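Local coordinates for protein exoglucanase A (Cellulomonas fimi, PDB 7CBD) that hydrolyses the 1,4-beta-glucosidic bonds of cellulose with inversion at the anomeric carbon, releasing cellobiose, through this family 6 catalytic domain of a longer protein, at residues 15-21 and 46-52; 274-278 and 290-294; 342-348 and 360-364. One frame throughout, in Å; residues are numbered along the deposited sequence.

Interaction 1 of 3, residues 15-21 and 46-52; sequences QYVNPTW and AGQPTAV
The W21 indole carries T50 on one face. Methyl CG2 of T50 stands 3.7 Å from the centroid of the W21 six-membered ring, a CH-pi contact only 5° off the ring normal. T50 has OG1 between its backbone N and carbonyl carbon (chi1 54°), which leaves CG2 beside the N and pointing at the indole. Q48 O approaches the same indole obliquely, 3.3 Å from W21 CZ3. The Y16 ring is met at its edge, where CE2 lies 3.9 Å from V52 CG2. P49 packs its ring against Q15, with CB of Q15 3.5 Å from CB of P49. V17 lays both methyls on the loop, CG2 near G47 O and P49, CG1 near Q48 O.

No direct hydrogen bond joins the segments. Four waters do this work. One accepts from N18 N, donates to Q48 O and meets T50 OG1. Another accepts from N18 ND2, donates to A51 O and lies 2.7 Å from T50 OG1. That hydroxyl is thus held between two waters. A third water bridges Y16 O and T50 O, and a fourth bridges Q15 OE1 and P49 O. N18 is the N-cap of helix 19-30; its OD1 accepts from T20 N at 2.9 Å.

In this family 6 catalytic domain the W21 side chain lies about 11 Å from that of D371, the predicted nucleophile. W21 NE1 bonds to P367 O, Y16 OH to H72 of helix 69-83, and Q15 OE1 to N90 of strand 87-93. The contact joins the end of strand 14-15 and the first turn of helix 19-30 to the loop between helix 36-45 and strand 52-54.

Interaction 2 of 3, residues 274-278 and 290-294; sequences TAHMH and IGMLV
Helix 274-278 runs nearly antiparallel to strand 291-294, at 150° between their directions, with the axes 9.4 Å apart at closest approach. H278, M292 and T274 carry most of the contact. H278 has CG anti to its backbone N (chi1 -168°), and this carries the imidazole across to the start of the strand. There NE2 donates to I290 O at 2.9 Å. The acceptor lies in the imidazole plane, but the bond is bent, with 135° at the hydrogen. The donor is tilted from the I290 carbonyl plane. The I290 side chain runs alongside the imidazole, the other way, with CG1 3.5 Å from H278 NE2.

M292 SD sits at the imidazole edge, 4.0 Å from H278 CD2. M292 folds back on itself, and its methyl CE turns toward the helix. It reaches T274 O at 3.8 Å and also touches CB of M277. T274 packs further along the strand. Its methyl CG2 meets CG2 of V294 at 3.8 Å and lies against CB of M292. Its hydroxyl OG1 turns to E270 O and I271 O within its own helix.

The strand belongs to the mostly parallel main sheet, where 291-295 runs parallel to both 228-231 and 358-362. Helix 270-283 lies in the beta-alpha-beta crossover from 228-231 to 291-295. H278 also stacks on H357. Its NE2 makes a weak second bond to S288 O, so the N-H faces two carbonyls, consistent with the bend. Donation from NE2 implies that this nitrogen carries a proton. Its bond to I290 O is the one direct hydrogen bond between the segments in a buried, mostly apolar contact.

Interaction 3 of 3, residues 342-348 and 360-364; sequences IGRFPEA and AFVWI
W363 meets 342-348 with one face and an edge. P346 CD lies over the face, 3.5 Å from the centroid of the five-membered ring, a CH-pi contact. W363 NE1 donates to R344 O at 2.9 Å, 145° at the hydrogen. The far rim of the indole, at CZ2, touches I342 CG2 at 3.4 Å. It also points toward the F345 face in an offset edge-to-face pair, planes 82° apart.

The F361 ring edge meets one face of the R344 guanidinium, CE2 3.6 Å from NH2, the two planes nearly perpendicular (88°). R344 curls round and brings NH2 to E347 OE1 at 2.8 Å, a salt bridge. NH2 comes from the syn side, tilted out of the carboxylate plane, while OE1 lies near the guanidinium plane.

Strands 347-348 and 358-362 form a beta hairpin at the sheet edge. E347 and F361 are an antiparallel hydrogen-bonded pair: E347 N to F361 O, and F361 N to E347 O at 2.8 Å. A348 and A360 follow as a non-hydrogen-bonded pair.

Further out, T296 OG1 also bonds R344 O, giving that carbonyl a second donor. Y353 OH is a weak partner of R344 NH1. V45 of helix 36-45 packs on I342 and W363.

Overall arrangement
All three contacts bear on the main sheet of the domain. Interactions 1 and 2 are buried, while interaction 3 is partly exposed on its 344-348 side. Interactions 2 and 3 share that sheet directly, since strands 291-295 and 358-362 are neighbours; V294 O and V362 N, 3.2 Å apart, probably form a hydrogen bond. Interaction 1 meets interaction 3 probably through a hydrogen bond from A51 N to W363 O, and Q48 packs on F345 and P346. Interactions 1 and 2 do not touch. Chemistry differs with place: water bridges tie the loops of interaction 1, apolar packing with one imidazole hydrogen bond joins helix to strand in interaction 2, and strand pairing and indole packing mark interaction 3, with a salt bridge inside 342-348.

Interaction 1 of 3, residues 15-21 and 46-52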
loop_
_atom_site.group_PDB
_atom_site.type_symbol
_atom_site.label_atom_id
_atom_site.label_comp_id
_atom_site.label_asym_id
_atom_site.label_seq_id
_atom_site.Cartn_x
_atom_site.Cartn_y
_atom_site.Cartn_z
ATOM N N GLN A 15 14.593 -8.144 3.287
ATOM C CA GLN A 15 13.383 -8.252 2.485
ATOM C C GLN A 15 13.725 -8.563 1.030
ATOM O O GLN A 15 14.745 -8.112 0.502
ATOM C CB GLN A 15 12.544 -6.971 2.561
ATOM C CG GLN A 15 12.070 -6.644 3.961
ATOM C CD GLN A 15 11.148 -5.439 3.971
ATOM O OE1 GLN A 15 10.182 -5.376 3.209
ATOM N NE2 GLN A 15 11.437 -4.477 4.834
ATOM N N TYR A 16 12.852 -9.330 0.380
ATOM C CA TYR A 16 13.051 -9.711 -1.016
ATOM C C TYR A 16 13.090 -8.495 -1.925
ATOM O O TYR A 16 12.235 -7.611 -1.833
ATOM C CB TYR A 16 11.889 -10.595 -1.458
ATOM C CG TYR A 16 11.878 -10.985 -2.924
ATOM C CD1 TYR A 16 12.812 -11.872 -3.430
ATOM C CD2 TYR A 16 10.902 -10.496 -3.792
ATOM C CE1 TYR A 16 12.797 -12.251 -4.762
ATOM C CE2 TYR A 16 10.870 -10.872 -5.127
ATOM C CZ TYR A 16 11.819 -11.761 -5.602
ATOM O OH TYR A 16 11.815 -12.165 -6.921
ATOM N N VAL A 17 14.057 -8.480 -2.839
ATOM C CA VAL A 17 14.132 -7.474 -3.893
ATOM C C VAL A 17 13.724 -8.127 -5.212
ATOM O O VAL A 17 14.293 -9.155 -5.609
ATOM C CB VAL A 17 15.532 -6.843 -3.965
ATOM C CG1 VAL A 17 15.609 -5.826 -5.091
ATOM C CG2 VAL A 17 15.867 -6.187 -2.635
ATOM N N ASN A 18 12.734 -7.539 -5.881
ATOM C CA ASN A 18 12.133 -8.093 -7.088
ATOM C C ASN A 18 12.978 -7.718 -8.301
ATOM O O ASN A 18 13.010 -6.544 -8.688
ATOM C CB ASN A 18 10.706 -7.549 -7.203
ATOM C CG ASN A 18 10.006 -7.969 -8.477
ATOM O OD1 ASN A 18 10.586 -8.622 -9.344
ATOM N ND2 ASN A 18 8.739 -7.596 -8.592
ATOM N N PRO A 19 13.669 -8.677 -8.930
ATOM C CA PRO A 19 14.556 -8.317 -10.050
ATOM C C PRO A 19 13.820 -7.789 -11.265
ATOM O O PRO A 19 14.415 -7.044 -12.055
ATOM C CB PRO A 19 15.293 -9.626 -10.358
ATOM C CG PRO A 19 14.351 -10.684 -9.901
ATOM C CD PRO A 19 13.628 -10.131 -8.696
ATOM N N THR A 20 12.547 -8.151 -11.446
ATOM C CA THR A 20 11.785 -7.639 -12.580
ATOM C C THR A 20 11.493 -6.155 -12.402
ATOM O O THR A 20 11.684 -5.351 -13.326
ATOM C CB THR A 20 10.494 -8.441 -12.730
ATOM O OG1 THR A 20 10.814 -9.839 -12.772
ATOM C CG2 THR A 20 9.742 -8.053 -14.010
ATOM N N TRP A 21 11.049 -5.766 -11.204
ATOM C CA TRP A 21 10.837 -4.350 -10.929
ATOM C C TRP A 21 12.161 -3.594 -10.922
ATOM O O TRP A 21 12.250 -2.484 -11.461
ATOM C CB TRP A 21 10.085 -4.182 -9.608
ATOM C CG TRP A 21 9.950 -2.752 -9.171
ATOM C CD1 TRP A 21 9.008 -1.845 -9.576
ATOM C CD2 TRP A 21 10.787 -2.072 -8.232
ATOM N NE1 TRP A 21 9.221 -0.635 -8.947
ATOM C CE2 TRP A 21 10.308 -0.751 -8.119
ATOM C CE3 TRP A 21 11.910 -2.449 -7.485
ATOM C CZ2 TRP A 21 10.901 0.187 -7.273
ATOM C CZ3 TRP A 21 12.499 -1.518 -6.653
ATOM C CH2 TRP A 21 11.996 -0.214 -6.555
ATOM N N ALA A 46 16.278 1.170 -7.279
ATOM C CA ALA A 46 16.214 -0.185 -7.829
ATOM C C ALA A 46 16.712 -1.255 -6.863
ATOM O O ALA A 46 16.390 -2.438 -7.043
ATOM C CB ALA A 46 17.016 -0.258 -9.132
ATOM N N GLY A 47 17.486 -0.880 -5.848
ATOM C CA GLY A 47 17.958 -1.845 -4.883
ATOM C C GLY A 47 17.021 -2.110 -3.730
ATOM O O GLY A 47 17.340 -2.931 -2.867
ATOM N N GLN A 48 15.863 -1.450 -3.688
ATOM C CA GLN A 48 14.973 -1.547 -2.538
ATOM C C GLN A 48 13.930 -2.650 -2.718
ATOM O O GLN A 48 13.550 -2.975 -3.843
ATOM C CB GLN A 48 14.269 -0.212 -2.324
ATOM C CG GLN A 48 15.253 0.873 -1.922
ATOM C CD GLN A 48 15.978 0.503 -0.644
ATOM O OE1 GLN A 48 15.338 0.252 0.370
ATOM N NE2 GLN A 48 17.310 0.425 -0.697
ATOM N N PRO A 49 13.466 -3.228 -1.605
ATOM C CA PRO A 49 12.496 -4.334 -1.666
ATOM C C PRO A 49 11.068 -3.830 -1.847
ATOM O O PRO A 49 10.628 -2.910 -1.151
ATOM C CB PRO A 49 12.661 -5.014 -0.300
ATOM C CG PRO A 49 13.033 -3.891 0.608
ATOM C CD PRO A 49 13.903 -2.958 -0.223
ATOM N N THR A 50 10.336 -4.468 -2.762
ATOM C CA THR A 50 8.938 -4.162 -3.037
ATOM C C THR A 50 8.132 -5.455 -3.043
ATOM O O THR A 50 8.665 -6.543 -3.282
ATOM C CB THR A 50 8.772 -3.478 -4.407
ATOM O OG1 THR A 50 9.378 -4.287 -5.425
ATOM C CG2 THR A 50 9.407 -2.099 -4.414
ATOM N N ALA A 51 6.832 -5.329 -2.796
ATOM C CA ALA A 51 5.973 -6.501 -2.777
ATOM C C ALA A 51 5.638 -6.956 -4.190
ATOM O O ALA A 51 5.536 -6.152 -5.123
ATOM C CB ALA A 51 4.679 -6.211 -2.023
ATOM N N VAL A 52 5.449 -8.264 -4.330
ATOM C CA VAL A 52 4.963 -8.862 -5.565
ATOM C C VAL A 52 3.452 -9.012 -5.457
ATOM O O VAL A 52 2.946 -9.625 -4.507
ATOM C CB VAL A 52 5.641 -10.218 -5.818
ATOM C CG1 VAL A 52 4.978 -10.927 -6.992
ATOM C CG2 VAL A 52 7.130 -10.010 -6.058
HETATM O O HOH W 1 9.295 -3.545 1.271
HETATM O O HOH W 2 9.621 -7.974 -0.843
HETATM O O HOH W 3 12.037 -4.939 -5.213
HETATM O O HOH W 4 7.487 -5.573 -6.921
#

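Interaction 2 of 3, residues 274-278 and 290-294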
loop_
_atom_site.group_PDB
_atom_site.type_symbol
_atom_site.label_atom_id
_atom_site.label_comp_id
_atom_site.label_asym_id
_atom_site.label_seq_id
_atom_site.Cartn_x
_atom_site.Cartn_y
_atom_site.Cartn_z
ATOM N N THR A 274 -1.868 4.421 12.721
ATOM C CA THR A 274 -1.516 3.084 13.198
ATOM C C THR A 274 -1.602 2.986 14.721
ATOM O O THR A 274 -2.023 1.953 15.255
ATOM C CB THR A 274 -0.141 2.640 12.678
ATOM O OG1 THR A 274 0.838 3.653 12.936
ATOM C CG2 THR A 274 -0.185 2.344 11.180
ATOM N N ALA A 275 -1.228 4.049 15.442
ATOM C CA ALA A 275 -1.392 4.041 16.895
ATOM C C ALA A 275 -2.867 3.960 17.271
ATOM O O ALA A 275 -3.255 3.207 18.175
ATOM C CB ALA A 275 -0.752 5.286 17.515
ATOM N N HIS A 276 -3.700 4.724 16.570
ATOM C CA HIS A 276 -5.139 4.741 16.805
ATOM C C HIS A 276 -5.748 3.365 16.566
ATOM O O HIS A 276 -6.475 2.830 17.416
ATOM C CB HIS A 276 -5.726 5.783 15.846
ATOM C CG HIS A 276 -7.202 6.014 15.966
ATOM N ND1 HIS A 276 -7.889 6.784 15.051
ATOM C CD2 HIS A 276 -8.118 5.606 16.876
ATOM C CE1 HIS A 276 -9.163 6.840 15.392
ATOM N NE2 HIS A 276 -9.329 6.131 16.495
ATOM N N MET A 277 -5.441 2.764 15.415
ATOM C CA MET A 277 -6.030 1.473 15.084
ATOM C C MET A 277 -5.489 0.362 15.969
ATOM O O MET A 277 -6.229 -0.560 16.322
ATOM C CB MET A 277 -5.821 1.155 13.610
ATOM C CG MET A 277 -6.681 2.007 12.704
ATOM S SD MET A 277 -8.460 1.846 13.012
ATOM C CE MET A 277 -8.808 0.258 12.250
ATOM N N HIS A 278 -4.204 0.414 16.341
ATOM C CA HIS A 278 -3.702 -0.600 17.262
ATOM C C HIS A 278 -4.522 -0.613 18.545
ATOM O O HIS A 278 -4.909 -1.679 19.031
ATOM C CB HIS A 278 -2.210 -0.402 17.542
ATOM C CG HIS A 278 -1.572 -1.566 18.236
ATOM N ND1 HIS A 278 -1.593 -1.727 19.606
ATOM C CD2 HIS A 278 -0.898 -2.633 17.744
ATOM C CE1 HIS A 278 -0.960 -2.842 19.927
ATOM N NE2 HIS A 278 -0.528 -3.412 18.817
ATOM N N ILE A 290 -0.194 -7.798 18.233
ATOM C CA ILE A 290 -0.329 -7.468 16.816
ATOM C C ILE A 290 0.620 -6.326 16.466
ATOM O O ILE A 290 0.820 -5.391 17.252
ATOM C CB ILE A 290 -1.779 -7.133 16.420
ATOM C CG1 ILE A 290 -2.334 -5.977 17.269
ATOM C CG2 ILE A 290 -2.657 -8.393 16.485
ATOM C CD1 ILE A 290 -3.605 -5.328 16.727
ATOM N N GLY A 291 1.220 -6.413 15.280
ATOM C CA GLY A 291 2.123 -5.388 14.794
ATOM C C GLY A 291 1.574 -4.699 13.564
ATOM O O GLY A 291 0.681 -5.221 12.886
ATOM N N MET A 292 2.117 -3.527 13.258
ATOM C CA MET A 292 1.613 -2.677 12.193
ATOM C C MET A 292 2.703 -2.447 11.157
ATOM O O MET A 292 3.890 -2.385 11.485
ATOM C CB MET A 292 1.153 -1.311 12.742
ATOM C CG MET A 292 0.283 -1.412 13.998
ATOM S SD MET A 292 -1.271 -2.313 13.813
ATOM C CE MET A 292 -2.224 -1.048 12.996
ATOM N N LEU A 293 2.281 -2.314 9.903
ATOM C CA LEU A 293 3.150 -1.912 8.809
ATOM C C LEU A 293 2.577 -0.657 8.167
ATOM O O LEU A 293 1.359 -0.472 8.145
ATOM C CB LEU A 293 3.214 -2.982 7.713
ATOM C CG LEU A 293 3.663 -4.384 8.107
ATOM C CD1 LEU A 293 3.496 -5.320 6.927
ATOM C CD2 LEU A 293 5.115 -4.375 8.575
ATOM N N VAL A 294 3.449 0.205 7.640
ATOM C CA VAL A 294 3.035 1.294 6.760
ATOM C C VAL A 294 3.728 1.108 5.419
ATOM O O VAL A 294 4.947 0.907 5.375
ATOM C CB VAL A 294 3.348 2.688 7.339
ATOM C CG1 VAL A 294 2.878 3.770 6.370
ATOM C CG2 VAL A 294 2.687 2.882 8.679
#

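Interaction 3 of 3, residues 342-348 and 360-364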
loop_
_atom_site.group_PDB
_atom_site.type_symbol
_atom_site.label_atom_id
_atom_site.label_comp_id
_atom_site.label_asym_id
_atom_site.label_seq_id
_atom_site.Cartn_x
_atom_site.Cartn_y
_atom_site.Cartn_z
ATOM N N ILE A 342 8.387 9.442 -3.264
ATOM C CA ILE A 342 8.775 8.256 -2.509
ATOM C C ILE A 342 9.012 8.625 -1.049
ATOM O O ILE A 342 9.500 9.719 -0.736
ATOM C CB ILE A 342 10.020 7.632 -3.167
ATOM C CG1 ILE A 342 9.631 6.983 -4.499
ATOM C CG2 ILE A 342 10.702 6.631 -2.258
ATOM C CD1 ILE A 342 10.806 6.542 -5.354
ATOM N N GLY A 343 8.649 7.721 -0.146
ATOM C CA GLY A 343 8.829 7.917 1.283
ATOM C C GLY A 343 10.033 7.187 1.845
ATOM O O GLY A 343 11.019 6.923 1.144
ATOM N N ARG A 344 9.955 6.856 3.134
ATOM C CA ARG A 344 11.049 6.171 3.809
ATOM C C ARG A 344 11.352 4.834 3.144
ATOM O O ARG A 344 10.447 4.087 2.759
ATOM C CB ARG A 344 10.670 5.928 5.270
ATOM C CG ARG A 344 10.695 7.175 6.134
ATOM C CD ARG A 344 12.089 7.434 6.673
ATOM N NE ARG A 344 12.541 6.389 7.591
ATOM C CZ ARG A 344 12.336 6.399 8.909
ATOM N NH1 ARG A 344 11.677 7.401 9.479
ATOM N NH2 ARG A 344 12.799 5.405 9.665
ATOM N N PHE A 345 12.636 4.521 3.025
ATOM C CA PHE A 345 13.021 3.228 2.495
ATOM C C PHE A 345 12.557 2.120 3.444
ATOM O O PHE A 345 12.454 2.325 4.661
ATOM C CB PHE A 345 14.538 3.157 2.332
ATOM C CG PHE A 345 15.057 3.817 1.074
ATOM C CD1 PHE A 345 14.287 4.732 0.360
ATOM C CD2 PHE A 345 16.329 3.518 0.611
ATOM C CE1 PHE A 345 14.786 5.330 -0.803
ATOM C CE2 PHE A 345 16.820 4.103 -0.537
ATOM C CZ PHE A 345 16.056 5.010 -1.245
ATOM N N PRO A 346 12.262 0.938 2.915
ATOM C CA PRO A 346 11.879 -0.182 3.783
ATOM C C PRO A 346 12.891 -0.417 4.898
ATOM O O PRO A 346 14.102 -0.293 4.704
ATOM C CB PRO A 346 11.820 -1.364 2.812
ATOM C CG PRO A 346 11.400 -0.705 1.502
ATOM C CD PRO A 346 12.163 0.594 1.483
ATOM N N GLU A 347 12.379 -0.764 6.078
ATOM C CA GLU A 347 13.222 -0.812 7.266
ATOM C C GLU A 347 12.513 -1.611 8.349
ATOM O O GLU A 347 11.341 -1.358 8.641
ATOM C CB GLU A 347 13.493 0.609 7.766
ATOM C CG GLU A 347 14.374 0.686 8.998
ATOM C CD GLU A 347 14.492 2.098 9.540
ATOM O OE1 GLU A 347 13.991 3.035 8.883
ATOM O OE2 GLU A 347 15.080 2.274 10.622
ATOM N N ALA A 348 13.228 -2.555 8.949
ATOM C CA ALA A 348 12.670 -3.321 10.052
ATOM C C ALA A 348 12.610 -2.464 11.309
ATOM O O ALA A 348 13.502 -1.650 11.561
ATOM C CB ALA A 348 13.542 -4.543 10.321
ATOM N N ALA A 360 7.710 -2.859 10.692
ATOM C CA ALA A 360 8.559 -2.450 9.579
ATOM C C ALA A 360 7.862 -1.354 8.787
ATOM O O ALA A 360 6.634 -1.212 8.831
ATOM C CB ALA A 360 8.849 -3.621 8.637
ATOM N N PHE A 361 8.670 -0.578 8.064
ATOM C CA PHE A 361 8.204 0.136 6.880
ATOM C C PHE A 361 8.488 -0.751 5.676
ATOM O O PHE A 361 9.541 -1.399 5.600
ATOM C CB PHE A 361 8.925 1.479 6.709
ATOM C CG PHE A 361 8.648 2.461 7.809
ATOM C CD1 PHE A 361 7.386 2.549 8.374
ATOM C CD2 PHE A 361 9.648 3.308 8.270
ATOM C CE1 PHE A 361 7.127 3.451 9.387
ATOM C CE2 PHE A 361 9.392 4.220 9.285
ATOM C CZ PHE A 361 8.132 4.284 9.849
ATOM N N VAL A 362 7.535 -0.784 4.742
ATOM C CA VAL A 362 7.592 -1.647 3.570
ATOM C C VAL A 362 7.167 -0.827 2.363
ATOM O O VAL A 362 6.467 0.180 2.487
ATOM C CB VAL A 362 6.674 -2.882 3.726
ATOM C CG1 VAL A 362 7.274 -3.881 4.694
ATOM C CG2 VAL A 362 5.299 -2.442 4.219
ATOM N N TRP A 363 7.595 -1.270 1.181
ATOM C CA TRP A 363 7.079 -0.751 -0.089
ATOM C C TRP A 363 6.169 -1.832 -0.652
ATOM O O TRP A 363 6.635 -2.777 -1.302
ATOM C CB TRP A 363 8.199 -0.404 -1.060
ATOM C CG TRP A 363 8.919 0.852 -0.717
ATOM C CD1 TRP A 363 8.718 1.658 0.375
ATOM C CD2 TRP A 363 9.965 1.459 -1.479
ATOM N NE1 TRP A 363 9.579 2.738 0.325
ATOM C CE2 TRP A 363 10.361 2.629 -0.797
ATOM C CE3 TRP A 363 10.609 1.120 -2.672
ATOM C CZ2 TRP A 363 11.375 3.463 -1.272
ATOM C CZ3 TRP A 363 11.617 1.945 -3.142
ATOM C CH2 TRP A 363 11.991 3.105 -2.441
ATOM N N ILE A 364 4.871 -1.710 -0.380
ATOM C CA ILE A 364 3.925 -2.681 -0.913
ATOM C C ILE A 364 3.611 -2.360 -2.369
ATOM O O ILE A 364 3.886 -3.155 -3.271
ATOM C CB ILE A 364 2.666 -2.796 -0.031
ATOM C CG1 ILE A 364 3.030 -3.168 1.413
ATOM C CG2 ILE A 364 1.728 -3.833 -0.611
ATOM C CD1 ILE A 364 3.823 -4.466 1.566
#